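Local coordinates for JamJ (Lyngbya majuscula, PDB 5DOZ), which probably uses NADPH as an enoyl-acyl carrier protein reductase of a polyketide synthase, apparently forming a cyclopropane ring, at residues T167-I172 with K328-V333; H161-G166 with A192-Q197; F140-G145 with V225-L230. All coordinates share one frame; numbering follows the deposited sequence.

Contact 1 of 3, residues T167-I172 with K328-V333. With NDP (NADPH dihydro-nicotinamide-adenine-dinucleotide phosphate), chain E.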
loop_
_atom_site.group_PDB
_atom_site.type_symbol
_atom_site.label_atom_id
_atom_site.label_comp_id
_atom_site.label_asym_id
_atom_site.label_seq_id
_atom_site.Cartn_x
_atom_site.Cartn_y
_atom_site.Cartn_z
ATOM N N THR A 167 -3.085 -0.906 -3.808
ATOM C CA THR A 167 -1.810 -0.766 -4.518
ATOM C C THR A 167 -1.944 -0.914 -6.036
ATOM O O THR A 167 -1.303 -0.187 -6.794
ATOM C CB THR A 167 -0.751 -1.755 -3.995
ATOM O OG1 THR A 167 -1.299 -3.083 -3.978
ATOM C CG2 THR A 167 -0.314 -1.366 -2.588
ATOM N N GLY A 168 -2.769 -1.858 -6.469
ATOM C CA GLY A 168 -2.975 -2.103 -7.892
ATOM C C GLY A 168 -3.688 -0.950 -8.567
ATOM O O GLY A 168 -3.344 -0.571 -9.690
ATOM N N GLN A 169 -4.675 -0.386 -7.873
ATOM C CA GLN A 169 -5.423 0.766 -8.378
ATOM C C GLN A 169 -4.547 2.005 -8.564
ATOM O O GLN A 169 -4.716 2.749 -9.535
ATOM C CB GLN A 169 -6.617 1.077 -7.465
ATOM C CG GLN A 169 -7.797 0.139 -7.667
ATOM C CD GLN A 169 -8.579 0.466 -8.919
ATOM O OE1 GLN A 169 -9.212 1.511 -9.002
ATOM N NE2 GLN A 169 -8.534 -0.422 -9.903
ATOM N N ALA A 170 -3.614 2.227 -7.639
ATOM C CA ALA A 170 -2.688 3.355 -7.764
ATOM C C ALA A 170 -1.740 3.145 -8.944
ATOM O O ALA A 170 -1.534 4.050 -9.757
ATOM C CB ALA A 170 -1.915 3.563 -6.473
ATOM N N ALA A 171 -1.188 1.935 -9.041
ATOM C CA ALA A 171 -0.297 1.567 -10.135
ATOM C C ALA A 171 -0.970 1.743 -11.501
ATOM O O ALA A 171 -0.333 2.197 -12.444
ATOM C CB ALA A 171 0.207 0.139 -9.951
ATOM N N ILE A 172 -2.253 1.387 -11.596
ATOM C CA ILE A 172 -3.048 1.655 -12.790
ATOM C C ILE A 172 -2.961 3.138 -13.157
ATOM O O ILE A 172 -2.504 3.475 -14.242
ATOM C CB ILE A 172 -4.526 1.225 -12.618
ATOM C CG1 ILE A 172 -4.656 -0.295 -12.728
ATOM C CG2 ILE A 172 -5.413 1.892 -13.665
ATOM C CD1 ILE A 172 -5.986 -0.831 -12.238
ATOM N N LYS A 328 -13.778 -8.218 -1.701
ATOM C CA LYS A 328 -14.720 -7.945 -2.801
ATOM C C LYS A 328 -14.717 -6.465 -3.220
ATOM O O LYS A 328 -15.452 -6.064 -4.131
ATOM C CB LYS A 328 -16.148 -8.384 -2.425
ATOM C CG LYS A 328 -16.320 -9.875 -2.152
ATOM C CD LYS A 328 -17.723 -10.181 -1.637
ATOM C CE LYS A 328 -18.020 -11.675 -1.652
ATOM N NZ LYS A 328 -17.322 -12.434 -0.575
ATOM N N HIS A 329 -13.875 -5.679 -2.549
ATOM C CA HIS A 329 -13.756 -4.233 -2.731
ATOM C C HIS A 329 -12.957 -3.846 -3.971
ATOM O O HIS A 329 -12.110 -4.607 -4.449
ATOM C CB HIS A 329 -13.039 -3.639 -1.515
ATOM C CG HIS A 329 -11.593 -4.019 -1.432
ATOM N ND1 HIS A 329 -11.175 -5.281 -1.069
ATOM C CD2 HIS A 329 -10.467 -3.312 -1.696
ATOM C CE1 HIS A 329 -9.855 -5.334 -1.106
ATOM N NE2 HIS A 329 -9.400 -4.152 -1.482
ATOM N N ILE A 330 -13.210 -2.636 -4.464
ATOM C CA ILE A 330 -12.331 -2.012 -5.444
ATOM C C ILE A 330 -11.791 -0.701 -4.876
ATOM O O ILE A 330 -12.553 0.221 -4.580
ATOM C CB ILE A 330 -13.018 -1.820 -6.817
ATOM C CG1 ILE A 330 -13.260 -3.186 -7.471
ATOM C CG2 ILE A 330 -12.173 -0.934 -7.728
ATOM C CD1 ILE A 330 -14.219 -3.167 -8.637
ATOM N N GLY A 331 -10.473 -0.635 -4.709
ATOM C CA GLY A 331 -9.816 0.547 -4.164
ATOM C C GLY A 331 -9.465 0.391 -2.694
ATOM O O GLY A 331 -8.769 -0.556 -2.320
ATOM N N ARG A 332 -9.973 1.312 -1.871
ATOM C CA ARG A 332 -9.609 1.430 -0.458
ATOM C C ARG A 332 -10.781 1.297 0.519
ATOM O O ARG A 332 -11.921 1.648 0.202
ATOM C CB ARG A 332 -8.886 2.763 -0.207
ATOM C CG ARG A 332 -7.367 2.677 -0.250
ATOM C CD ARG A 332 -6.862 2.047 1.036
ATOM N NE ARG A 332 -5.421 2.153 1.255
ATOM C CZ ARG A 332 -4.576 1.131 1.161
ATOM N NH1 ARG A 332 -3.288 1.313 1.415
ATOM N NH2 ARG A 332 -5.013 -0.076 0.815
ATOM N N VAL A 333 -10.473 0.785 1.709
ATOM C CA VAL A 333 -11.424 0.687 2.814
ATOM C C VAL A 333 -10.922 1.595 3.936
ATOM O O VAL A 333 -9.830 1.379 4.473
ATOM C CB VAL A 333 -11.561 -0.766 3.321
ATOM C CG1 VAL A 333 -12.525 -0.845 4.498
ATOM C CG2 VAL A 333 -12.003 -1.692 2.194
HETATM P PA NDP E . -5.724 -5.330 -1.007
HETATM O O1A NDP E . -6.348 -6.216 0.053
HETATM O O2A NDP E . -6.376 -4.027 -1.385
HETATM O O5B NDP E . -5.594 -6.180 -2.367
HETATM C C5B NDP E . -5.690 -7.599 -2.388
HETATM C C4B NDP E . -6.225 -7.982 -3.757
HETATM O O4B NDP E . -5.755 -9.292 -4.093
HETATM C C3B NDP E . -7.748 -8.044 -3.810
HETATM O O3B NDP E . -8.326 -6.828 -4.293
HETATM C C2B NDP E . -8.013 -9.140 -4.809
HETATM O O2B NDP E . -8.227 -8.539 -6.076
HETATM C C1B NDP E . -6.729 -9.945 -4.900
HETATM N N9A NDP E . -6.919 -11.322 -4.407
HETATM C C8A NDP E . -7.582 -11.691 -3.299
HETATM N N7A NDP E . -7.551 -13.035 -3.155
HETATM C C5A NDP E . -6.851 -13.538 -4.191
HETATM C C6A NDP E . -6.432 -14.880 -4.656
HETATM N N6A NDP E . -6.763 -15.988 -3.959
HETATM N N1A NDP E . -5.706 -14.960 -5.800
HETATM C C2A NDP E . -5.363 -13.870 -6.511
HETATM N N3A NDP E . -5.712 -12.625 -6.140
HETATM C C4A NDP E . -6.438 -12.403 -5.013
HETATM O O3 NDP E . -4.175 -5.098 -0.633
HETATM P PN NDP E . -3.203 -3.952 -1.212
HETATM O O1N NDP E . -3.577 -3.616 -2.624
HETATM O O2N NDP E . -3.103 -2.852 -0.192
HETATM O O5D NDP E . -1.774 -4.698 -1.255
HETATM C C5D NDP E . -1.572 -5.900 -2.010
HETATM C C4D NDP E . -0.390 -6.691 -1.448
HETATM O O4D NDP E . 0.785 -5.879 -1.377
HETATM C C3D NDP E . -0.634 -7.178 -0.033
HETATM O O3D NDP E . -0.070 -8.484 0.067
HETATM C C2D NDP E . 0.126 -6.199 0.843
HETATM O O2D NDP E . 0.520 -6.737 2.114
HETATM C C1D NDP E . 1.302 -5.835 -0.044
HETATM N N1N NDP E . 1.834 -4.501 0.241
HETATM C C2N NDP E . 3.163 -4.366 0.347
HETATM C C3N NDP E . 3.772 -3.116 0.339
HETATM C C7N NDP E . 5.266 -3.019 0.209
HETATM O O7N NDP E . 5.869 -2.062 0.664
HETATM N N7N NDP E . 5.914 -3.997 -0.419
HETATM C C4N NDP E . 2.942 -1.877 0.607
HETATM C C5N NDP E . 1.527 -2.137 0.354
HETATM C C6N NDP E . 1.016 -3.432 0.271
HETATM P P2B NDP E . -9.028 -9.303 -7.229
HETATM O O1X NDP E . -10.380 -9.607 -6.625
HETATM O O2X NDP E . -9.041 -8.280 -8.322
HETATM O O3X NDP E . -8.192 -10.521 -7.536
#
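Q169 meets I330 and G331 through carbon: its CG lies 4.1 Å from G331 N, and its CD is 4.0 Å from I330 CG2, the two side chains running aslant to each other. A bend at chi2 (-77°) lays the amide beside I330 CG2, where NE2 reaches A163 O and OE1 takes a bond from Q197 NE2, so both ends of this buried amide are satisfied. At the backbone angles of G331 a CB would be jammed against the carbonyl O of I330. Beside this patch the two segments close on the NADPH diphosphate. Residues 167-172 belong to helix 166-177, the first helix of the Rossmann fold, whose N-terminal end faces the phosphates; residues 328-333 lead into strand 332-336 of the GroES-like part, so the contact joins two domains. T167 grips one oxygen twice: N to O1N is 3.0 Å and OG1 to O1N 2.7 Å. Its chi1 of 51° swings OG1 to the phosphate, while CG2 comes within 3.6 Å of C5N on the nicotinamide. On the other phosphate, H329 uses its ring edge, NE2 giving O2A a bond of 3.0 Å (159° at the hydrogen). R332 turns its guanidinium edge to O2N, with NH2 at a longer 3.5 Å, while E79 holds NH1 in a salt bridge. Further out, Y323 and L324 pack against the H329 side chain.

Contact 2 of 3, residues H161-G166 with A192-Q197. With NDP (NADPH dihydro-nicotinamide-adenine-dinucleotide phosphate), chain E.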
loop_
_atom_site.group_PDB
_atom_site.type_symbol
_atom_site.label_atom_id
_atom_site.label_comp_id
_atom_site.label_asym_id
_atom_site.label_seq_id
_atom_site.Cartn_x
_atom_site.Cartn_y
_atom_site.Cartn_z
ATOM N N HIS A 161 -1.067 -7.167 -11.332
ATOM C CA HIS A 161 -1.921 -8.226 -10.785
ATOM C C HIS A 161 -2.878 -7.722 -9.707
ATOM O O HIS A 161 -2.586 -6.748 -9.015
ATOM C CB HIS A 161 -1.064 -9.360 -10.207
ATOM C CG HIS A 161 -0.688 -10.410 -11.207
ATOM N ND1 HIS A 161 -1.602 -10.979 -12.068
ATOM C CD2 HIS A 161 0.496 -11.020 -11.458
ATOM C CE1 HIS A 161 -0.993 -11.877 -12.822
ATOM N NE2 HIS A 161 0.280 -11.922 -12.472
ATOM N N ALA A 162 -4.020 -8.396 -9.560
ATOM C CA ALA A 162 -4.975 -8.083 -8.485
ATOM C C ALA A 162 -5.215 -6.567 -8.405
ATOM O O ALA A 162 -5.131 -5.949 -7.335
ATOM C CB ALA A 162 -4.462 -8.633 -7.160
ATOM N N ALA A 163 -5.527 -5.991 -9.563
ATOM C CA ALA A 163 -5.454 -4.547 -9.780
ATOM C C ALA A 163 -6.657 -3.771 -9.238
ATOM O O ALA A 163 -6.742 -2.553 -9.405
ATOM C CB ALA A 163 -5.236 -4.263 -11.265
ATOM N N SER A 164 -7.582 -4.474 -8.590
ATOM C CA SER A 164 -8.745 -3.835 -7.980
ATOM C C SER A 164 -8.465 -3.375 -6.550
ATOM O O SER A 164 -9.237 -2.601 -5.982
ATOM C CB SER A 164 -9.943 -4.781 -7.991
ATOM O OG SER A 164 -9.765 -5.830 -7.049
ATOM N N GLY A 165 -7.374 -3.862 -5.966
ATOM C CA GLY A 165 -6.991 -3.474 -4.603
ATOM C C GLY A 165 -6.373 -2.090 -4.555
ATOM O O GLY A 165 -6.298 -1.412 -5.569
ATOM N N GLY A 166 -5.923 -1.672 -3.375
ATOM C CA GLY A 166 -5.350 -0.339 -3.188
ATOM C C GLY A 166 -4.106 -0.074 -4.013
ATOM O O GLY A 166 -4.066 0.868 -4.822
ATOM N N ALA A 192 -15.721 -5.731 -15.172
ATOM C CA ALA A 192 -16.400 -4.620 -15.841
ATOM C C ALA A 192 -15.886 -3.265 -15.346
ATOM O O ALA A 192 -15.512 -2.412 -16.151
ATOM C CB ALA A 192 -17.916 -4.726 -15.682
ATOM N N VAL A 193 -15.846 -3.084 -14.026
ATOM C CA VAL A 193 -15.380 -1.829 -13.423
ATOM C C VAL A 193 -13.970 -1.432 -13.889
ATOM O O VAL A 193 -13.716 -0.258 -14.169
ATOM C CB VAL A 193 -15.473 -1.867 -11.879
ATOM C CG1 VAL A 193 -14.816 -0.644 -11.260
ATOM C CG2 VAL A 193 -16.928 -1.957 -11.434
ATOM N N LEU A 194 -13.067 -2.407 -13.988
ATOM C CA LEU A 194 -11.703 -2.138 -14.453
ATOM C C LEU A 194 -11.648 -1.866 -15.963
ATOM O O LEU A 194 -10.870 -1.030 -16.426
ATOM C CB LEU A 194 -10.743 -3.256 -14.035
ATOM C CG LEU A 194 -10.114 -3.087 -12.642
ATOM C CD1 LEU A 194 -11.110 -3.346 -11.516
ATOM C CD2 LEU A 194 -8.894 -3.982 -12.485
ATOM N N ARG A 195 -12.481 -2.568 -16.723
ATOM C CA ARG A 195 -12.654 -2.275 -18.142
ATOM C C ARG A 195 -13.171 -0.840 -18.304
ATOM O O ARG A 195 -12.670 -0.080 -19.135
ATOM C CB ARG A 195 -13.612 -3.289 -18.769
ATOM C CG ARG A 195 -13.229 -3.755 -20.163
ATOM C CD ARG A 195 -13.318 -5.271 -20.289
ATOM N NE ARG A 195 -14.551 -5.812 -19.716
ATOM C CZ ARG A 195 -14.713 -7.072 -19.314
ATOM N NH1 ARG A 195 -13.717 -7.948 -19.406
ATOM N NH2 ARG A 195 -15.876 -7.452 -18.808
ATOM N N GLU A 196 -14.137 -0.469 -17.463
ATOM C CA GLU A 196 -14.722 0.878 -17.447
ATOM C C GLU A 196 -13.802 1.963 -16.868
ATOM O O GLU A 196 -14.095 3.158 -16.984
ATOM C CB GLU A 196 -16.066 0.863 -16.707
ATOM C CG GLU A 196 -17.188 0.190 -17.493
ATOM C CD GLU A 196 -18.369 -0.240 -16.633
ATOM O OE1 GLU A 196 -18.547 0.304 -15.520
ATOM O OE2 GLU A 196 -19.129 -1.131 -17.079
ATOM N N GLN A 197 -12.697 1.553 -16.250
ATOM C CA GLN A 197 -11.700 2.502 -15.747
ATOM C C GLN A 197 -10.787 3.019 -16.864
ATOM O O GLN A 197 -10.158 4.067 -16.721
ATOM C CB GLN A 197 -10.886 1.900 -14.593
ATOM C CG GLN A 197 -11.585 1.991 -13.240
ATOM C CD GLN A 197 -10.765 1.444 -12.077
ATOM O OE1 GLN A 197 -9.669 0.903 -12.260
ATOM N NE2 GLN A 197 -11.300 1.585 -10.865
HETATM P PA NDP E . -5.724 -5.330 -1.007
HETATM O O1A NDP E . -6.348 -6.216 0.053
HETATM O O2A NDP E . -6.376 -4.027 -1.385
HETATM O O5B NDP E . -5.594 -6.180 -2.367
HETATM C C5B NDP E . -5.690 -7.599 -2.388
HETATM C C4B NDP E . -6.225 -7.982 -3.757
HETATM O O4B NDP E . -5.755 -9.292 -4.093
HETATM C C3B NDP E . -7.748 -8.044 -3.810
HETATM O O3B NDP E . -8.326 -6.828 -4.293
HETATM C C2B NDP E . -8.013 -9.140 -4.809
HETATM O O2B NDP E . -8.227 -8.539 -6.076
HETATM C C1B NDP E . -6.729 -9.945 -4.900
HETATM N N9A NDP E . -6.919 -11.322 -4.407
HETATM C C8A NDP E . -7.582 -11.691 -3.299
HETATM N N7A NDP E . -7.551 -13.035 -3.155
HETATM C C5A NDP E . -6.851 -13.538 -4.191
HETATM C C6A NDP E . -6.432 -14.880 -4.656
HETATM N N6A NDP E . -6.763 -15.988 -3.959
HETATM N N1A NDP E . -5.706 -14.960 -5.800
HETATM C C2A NDP E . -5.363 -13.870 -6.511
HETATM N N3A NDP E . -5.712 -12.625 -6.140
HETATM C C4A NDP E . -6.438 -12.403 -5.013
HETATM O O3 NDP E . -4.175 -5.098 -0.633
HETATM P PN NDP E . -3.203 -3.952 -1.212
HETATM O O1N NDP E . -3.577 -3.616 -2.624
HETATM O O2N NDP E . -3.103 -2.852 -0.192
HETATM O O5D NDP E . -1.774 -4.698 -1.255
HETATM C C5D NDP E . -1.572 -5.900 -2.010
HETATM C C4D NDP E . -0.390 -6.691 -1.448
HETATM O O4D NDP E . 0.785 -5.879 -1.377
HETATM C C3D NDP E . -0.634 -7.178 -0.033
HETATM O O3D NDP E . -0.070 -8.484 0.067
HETATM C C2D NDP E . 0.126 -6.199 0.843
HETATM O O2D NDP E . 0.520 -6.737 2.114
HETATM C C1D NDP E . 1.302 -5.835 -0.044
HETATM N N1N NDP E . 1.834 -4.501 0.241
HETATM C C2N NDP E . 3.163 -4.366 0.347
HETATM C C3N NDP E . 3.772 -3.116 0.339
HETATM C C7N NDP E . 5.266 -3.019 0.209
HETATM O O7N NDP E . 5.869 -2.062 0.664
HETATM N N7N NDP E . 5.914 -3.997 -0.419
HETATM C C4N NDP E . 2.942 -1.877 0.607
HETATM C C5N NDP E . 1.527 -2.137 0.354
HETATM C C6N NDP E . 1.016 -3.432 0.271
HETATM P P2B NDP E . -9.028 -9.303 -7.229
HETATM O O1X NDP E . -10.380 -9.607 -6.625
HETATM O O2X NDP E . -9.041 -8.280 -8.322
HETATM O O3X NDP E . -8.192 -10.521 -7.536
#
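L194 spreads its two methyls over the shoulder of the turn at A163 and S164, one methyl for each residue. CD2 sits 3.9 Å from A163 CB, and CD1 is 4.0 Å from S164 CB. This fork is the whole of the direct contact, and it is purely apolar; Q169, T186 and I199 close in round the same leucine from other parts of the fold. The helix that carries it is solvent-facing on its far side: A192, V193, R195 and E196 are exposed, so L194 is the one buried side chain of 192-197, with Q197 and V193 at the margin.

The other side of the turn is far tighter, because the cofactor lies against it. Residues 162-168 read A-x-x-G-x-x-G, the glycine-rich loop that medium-chain dehydrogenases and reductases place between the first strand and first helix of the Rossmann fold. A162 to G165 form a type I turn, closed by a weak backbone bond, and G165 is the N-cap of helix 166-177. A CB on G165 would clash outright with O5B of NADPH. Next to it G166 N gives O2A a bond of 3.1 Å at 161°, and A162 CB lies 3.4 Å from O4B of the adenosine ribose.

S164 belongs to both sides. A chi1 of 72° tips its OG over to the ribose, where it donates to O2X of the 2'-phosphate at 2.9 Å and accepts a weak bond from O3B at 3.3 Å. K190 NZ also bonds to this hydroxyl. A lysine-backed serine on the 2'-phosphate is consistent with use of NADPH, since NADH has no phosphate there for it to hold.

Contact 3 of 3, residues F140-G145 with V225-L230. With NDP (NADPH dihydro-nicotinamide-adenine-dinucleotide phosphate), chain E.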
loop_
_atom_site.group_PDB
_atom_site.type_symbol
_atom_site.label_atom_id
_atom_site.label_comp_id
_atom_site.label_asym_id
_atom_site.label_seq_id
_atom_site.Cartn_x
_atom_site.Cartn_y
_atom_site.Cartn_z
ATOM N N PHE A 140 2.634 5.634 -2.951
ATOM C CA PHE A 140 4.069 5.582 -2.641
ATOM C C PHE A 140 4.682 4.222 -2.982
ATOM O O PHE A 140 5.820 4.167 -3.446
ATOM C CB PHE A 140 4.352 5.940 -1.178
ATOM C CG PHE A 140 4.229 7.412 -0.863
ATOM C CD1 PHE A 140 3.069 8.123 -1.167
ATOM C CD2 PHE A 140 5.268 8.081 -0.235
ATOM C CE1 PHE A 140 2.957 9.470 -0.865
ATOM C CE2 PHE A 140 5.165 9.432 0.076
ATOM C CZ PHE A 140 4.006 10.124 -0.236
ATOM N N THR A 141 3.937 3.137 -2.758
ATOM C CA THR A 141 4.394 1.798 -3.151
ATOM C C THR A 141 4.432 1.673 -4.675
ATOM O O THR A 141 5.420 1.202 -5.240
ATOM C CB THR A 141 3.510 0.677 -2.560
ATOM O OG1 THR A 141 3.433 0.827 -1.137
ATOM C CG2 THR A 141 4.070 -0.714 -2.895
ATOM N N ALA A 142 3.355 2.106 -5.329
ATOM C CA ALA A 142 3.264 2.060 -6.786
ATOM C C ALA A 142 4.346 2.914 -7.428
ATOM O O ALA A 142 5.022 2.465 -8.356
ATOM C CB ALA A 142 1.884 2.489 -7.260
ATOM N N TYR A 143 4.529 4.131 -6.916
ATOM C CA TYR A 143 5.550 5.024 -7.449
ATOM C C TYR A 143 6.943 4.430 -7.293
ATOM O O TYR A 143 7.693 4.352 -8.272
ATOM C CB TYR A 143 5.498 6.426 -6.822
ATOM C CG TYR A 143 6.519 7.371 -7.437
ATOM C CD1 TYR A 143 7.862 7.346 -7.028
ATOM C CD2 TYR A 143 6.156 8.262 -8.447
ATOM C CE1 TYR A 143 8.806 8.193 -7.601
ATOM C CE2 TYR A 143 7.098 9.116 -9.024
ATOM C CZ TYR A 143 8.418 9.074 -8.597
ATOM O OH TYR A 143 9.357 9.910 -9.161
ATOM N N HIS A 144 7.293 4.020 -6.072
ATOM C CA HIS A 144 8.628 3.480 -5.817
ATOM C C HIS A 144 8.926 2.272 -6.709
ATOM O O HIS A 144 9.970 2.221 -7.369
ATOM C CB HIS A 144 8.822 3.128 -4.342
ATOM C CG HIS A 144 10.235 2.776 -3.989
ATOM N ND1 HIS A 144 11.261 3.698 -4.016
ATOM C CD2 HIS A 144 10.793 1.607 -3.593
ATOM C CE1 HIS A 144 12.389 3.109 -3.662
ATOM N NE2 HIS A 144 12.132 1.839 -3.401
ATOM N N GLY A 145 8.005 1.314 -6.731
ATOM C CA GLY A 145 8.153 0.110 -7.543
ATOM C C GLY A 145 8.315 0.400 -9.025
ATOM O O GLY A 145 9.311 0.006 -9.630
ATOM N N VAL A 225 7.464 -4.958 -17.778
ATOM C CA VAL A 225 7.353 -4.741 -16.338
ATOM C C VAL A 225 6.176 -5.525 -15.754
ATOM O O VAL A 225 5.075 -5.503 -16.307
ATOM C CB VAL A 225 7.185 -3.235 -16.005
ATOM C CG1 VAL A 225 7.096 -3.015 -14.499
ATOM C CG2 VAL A 225 8.334 -2.412 -16.588
ATOM N N ILE A 226 6.421 -6.223 -14.646
ATOM C CA ILE A 226 5.344 -6.781 -13.826
ATOM C C ILE A 226 5.333 -6.108 -12.454
ATOM O O ILE A 226 6.378 -5.973 -11.812
ATOM C CB ILE A 226 5.458 -8.312 -13.647
ATOM C CG1 ILE A 226 5.426 -9.014 -15.006
ATOM C CG2 ILE A 226 4.317 -8.845 -12.784
ATOM C CD1 ILE A 226 5.668 -10.505 -14.936
ATOM N N PHE A 227 4.145 -5.684 -12.024
ATOM C CA PHE A 227 3.919 -5.170 -10.679
ATOM C C PHE A 227 3.105 -6.239 -9.952
ATOM O O PHE A 227 1.893 -6.357 -10.162
ATOM C CB PHE A 227 3.174 -3.833 -10.758
ATOM C CG PHE A 227 2.931 -3.172 -9.427
ATOM C CD1 PHE A 227 3.916 -2.393 -8.830
ATOM C CD2 PHE A 227 1.701 -3.295 -8.788
ATOM C CE1 PHE A 227 3.688 -1.768 -7.612
ATOM C CE2 PHE A 227 1.468 -2.675 -7.569
ATOM C CZ PHE A 227 2.463 -1.911 -6.982
ATOM N N ASN A 228 3.778 -7.036 -9.122
ATOM C CA ASN A 228 3.176 -8.259 -8.594
ATOM C C ASN A 228 3.081 -8.362 -7.076
ATOM O O ASN A 228 3.973 -7.912 -6.359
ATOM C CB ASN A 228 3.916 -9.492 -9.124
ATOM C CG ASN A 228 3.412 -10.778 -8.495
ATOM O OD1 ASN A 228 2.213 -11.056 -8.516
ATOM N ND2 ASN A 228 4.319 -11.555 -7.903
ATOM N N SER A 229 2.000 -8.983 -6.607
ATOM C CA SER A 229 1.836 -9.306 -5.188
ATOM C C SER A 229 1.291 -10.725 -4.951
ATOM O O SER A 229 0.925 -11.071 -3.827
ATOM C CB SER A 229 0.956 -8.259 -4.491
ATOM O OG SER A 229 -0.426 -8.499 -4.715
ATOM N N LEU A 230 1.258 -11.544 -6.003
ATOM C CA LEU A 230 0.741 -12.919 -5.913
ATOM C C LEU A 230 1.858 -13.950 -6.046
ATOM O O LEU A 230 2.528 -14.014 -7.083
ATOM C CB LEU A 230 -0.328 -13.169 -6.985
ATOM C CG LEU A 230 -1.478 -12.167 -7.154
ATOM C CD1 LEU A 230 -2.371 -12.578 -8.320
ATOM C CD2 LEU A 230 -2.286 -12.016 -5.874
HETATM P PA NDP E . -5.724 -5.330 -1.007
HETATM O O1A NDP E . -6.348 -6.216 0.053
HETATM O O2A NDP E . -6.376 -4.027 -1.385
HETATM O O5B NDP E . -5.594 -6.180 -2.367
HETATM C C5B NDP E . -5.690 -7.599 -2.388
HETATM C C4B NDP E . -6.225 -7.982 -3.757
HETATM O O4B NDP E . -5.755 -9.292 -4.093
HETATM C C3B NDP E . -7.748 -8.044 -3.810
HETATM O O3B NDP E . -8.326 -6.828 -4.293
HETATM C C2B NDP E . -8.013 -9.140 -4.809
HETATM O O2B NDP E . -8.227 -8.539 -6.076
HETATM C C1B NDP E . -6.729 -9.945 -4.900
HETATM N N9A NDP E . -6.919 -11.322 -4.407
HETATM C C8A NDP E . -7.582 -11.691 -3.299
HETATM N N7A NDP E . -7.551 -13.035 -3.155
HETATM C C5A NDP E . -6.851 -13.538 -4.191
HETATM C C6A NDP E . -6.432 -14.880 -4.656
HETATM N N6A NDP E . -6.763 -15.988 -3.959
HETATM N N1A NDP E . -5.706 -14.960 -5.800
HETATM C C2A NDP E . -5.363 -13.870 -6.511
HETATM N N3A NDP E . -5.712 -12.625 -6.140
HETATM C C4A NDP E . -6.438 -12.403 -5.013
HETATM O O3 NDP E . -4.175 -5.098 -0.633
HETATM P PN NDP E . -3.203 -3.952 -1.212
HETATM O O1N NDP E . -3.577 -3.616 -2.624
HETATM O O2N NDP E . -3.103 -2.852 -0.192
HETATM O O5D NDP E . -1.774 -4.698 -1.255
HETATM C C5D NDP E . -1.572 -5.900 -2.010
HETATM C C4D NDP E . -0.390 -6.691 -1.448
HETATM O O4D NDP E . 0.785 -5.879 -1.377
HETATM C C3D NDP E . -0.634 -7.178 -0.033
HETATM O O3D NDP E . -0.070 -8.484 0.067
HETATM C C2D NDP E . 0.126 -6.199 0.843
HETATM O O2D NDP E . 0.520 -6.737 2.114
HETATM C C1D NDP E . 1.302 -5.835 -0.044
HETATM N N1N NDP E . 1.834 -4.501 0.241
HETATM C C2N NDP E . 3.163 -4.366 0.347
HETATM C C3N NDP E . 3.772 -3.116 0.339
HETATM C C7N NDP E . 5.266 -3.019 0.209
HETATM O O7N NDP E . 5.869 -2.062 0.664
HETATM N N7N NDP E . 5.914 -3.997 -0.419
HETATM C C4N NDP E . 2.942 -1.877 0.607
HETATM C C5N NDP E . 1.527 -2.137 0.354
HETATM C C6N NDP E . 1.016 -3.432 0.271
HETATM P P2B NDP E . -9.028 -9.303 -7.229
HETATM O O1X NDP E . -10.380 -9.607 -6.625
HETATM O O2X NDP E . -9.041 -8.280 -8.322
HETATM O O3X NDP E . -8.192 -10.521 -7.536
#
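This is an apolar, buried contact between a helix and a sheet strand: F227, on strand 223-228 of the parallel Rossmann sheet, pushes its ring against T141 and A142 of helix 136-149. A chi1 near 180° (-178°) throws the ring out from the strand to the helix. Its CE1 comes to 3.9 Å from A142 CA, while T141 O stands at the ring edge, near its plane. A CB on G145 would sit tight against F227 CE1 and be crowded by T141 O as well. A171 of helix 166-177 also touches the ring, and A142 packs on that helix too.

T141, next to A142 in the chain, carries the contact on to the nicotinamide. T141 OG1 lies 3.3 Å from C4N, the carbon that carries the hydride, and CG2 is 3.9 Å from the same atom; the hydroxyl is also hydrogen-bonded to I137 O. Replacing T141 with an alanine would probably open a gap beside C4N and leave I137 O without its hydroxyl mate.

Beyond F227 the strand ends in an Asx turn. N228 OD1 accepts from L230 N at 2.7 Å, the N-H coming from above the carbonyl plane, and N228 ND2 returns a bond to L230 O. The turn sets S229 CB beside C4D of the nicotinamide ribose and brings L230 CD2 to 3.5 Å from N3A of the adenine.

All three contacts are buried and line NADPH. Contacts 1 and 3 lie nearer the centre of the chain; contact 2 is further out, with one helix face in solvent. Helix 166-177 is part of contact 1, packs on A142 and F227 of contact 3, and touches A163 and L194 of contact 2. Contacts 1 and 2, about 7 Å apart between centres, are tied by the G331 N to S164 O pair (2.6 Å). In contact 1 a backbone N-H, a hydroxyl and a histidine N-H hold the diphosphate, with R332 only nearby; in contact 2 a backbone N-H holds it and a serine hydroxyl the 2'-phosphate. Contact 3 borders nicotinamide and adenine by van der Waals contact.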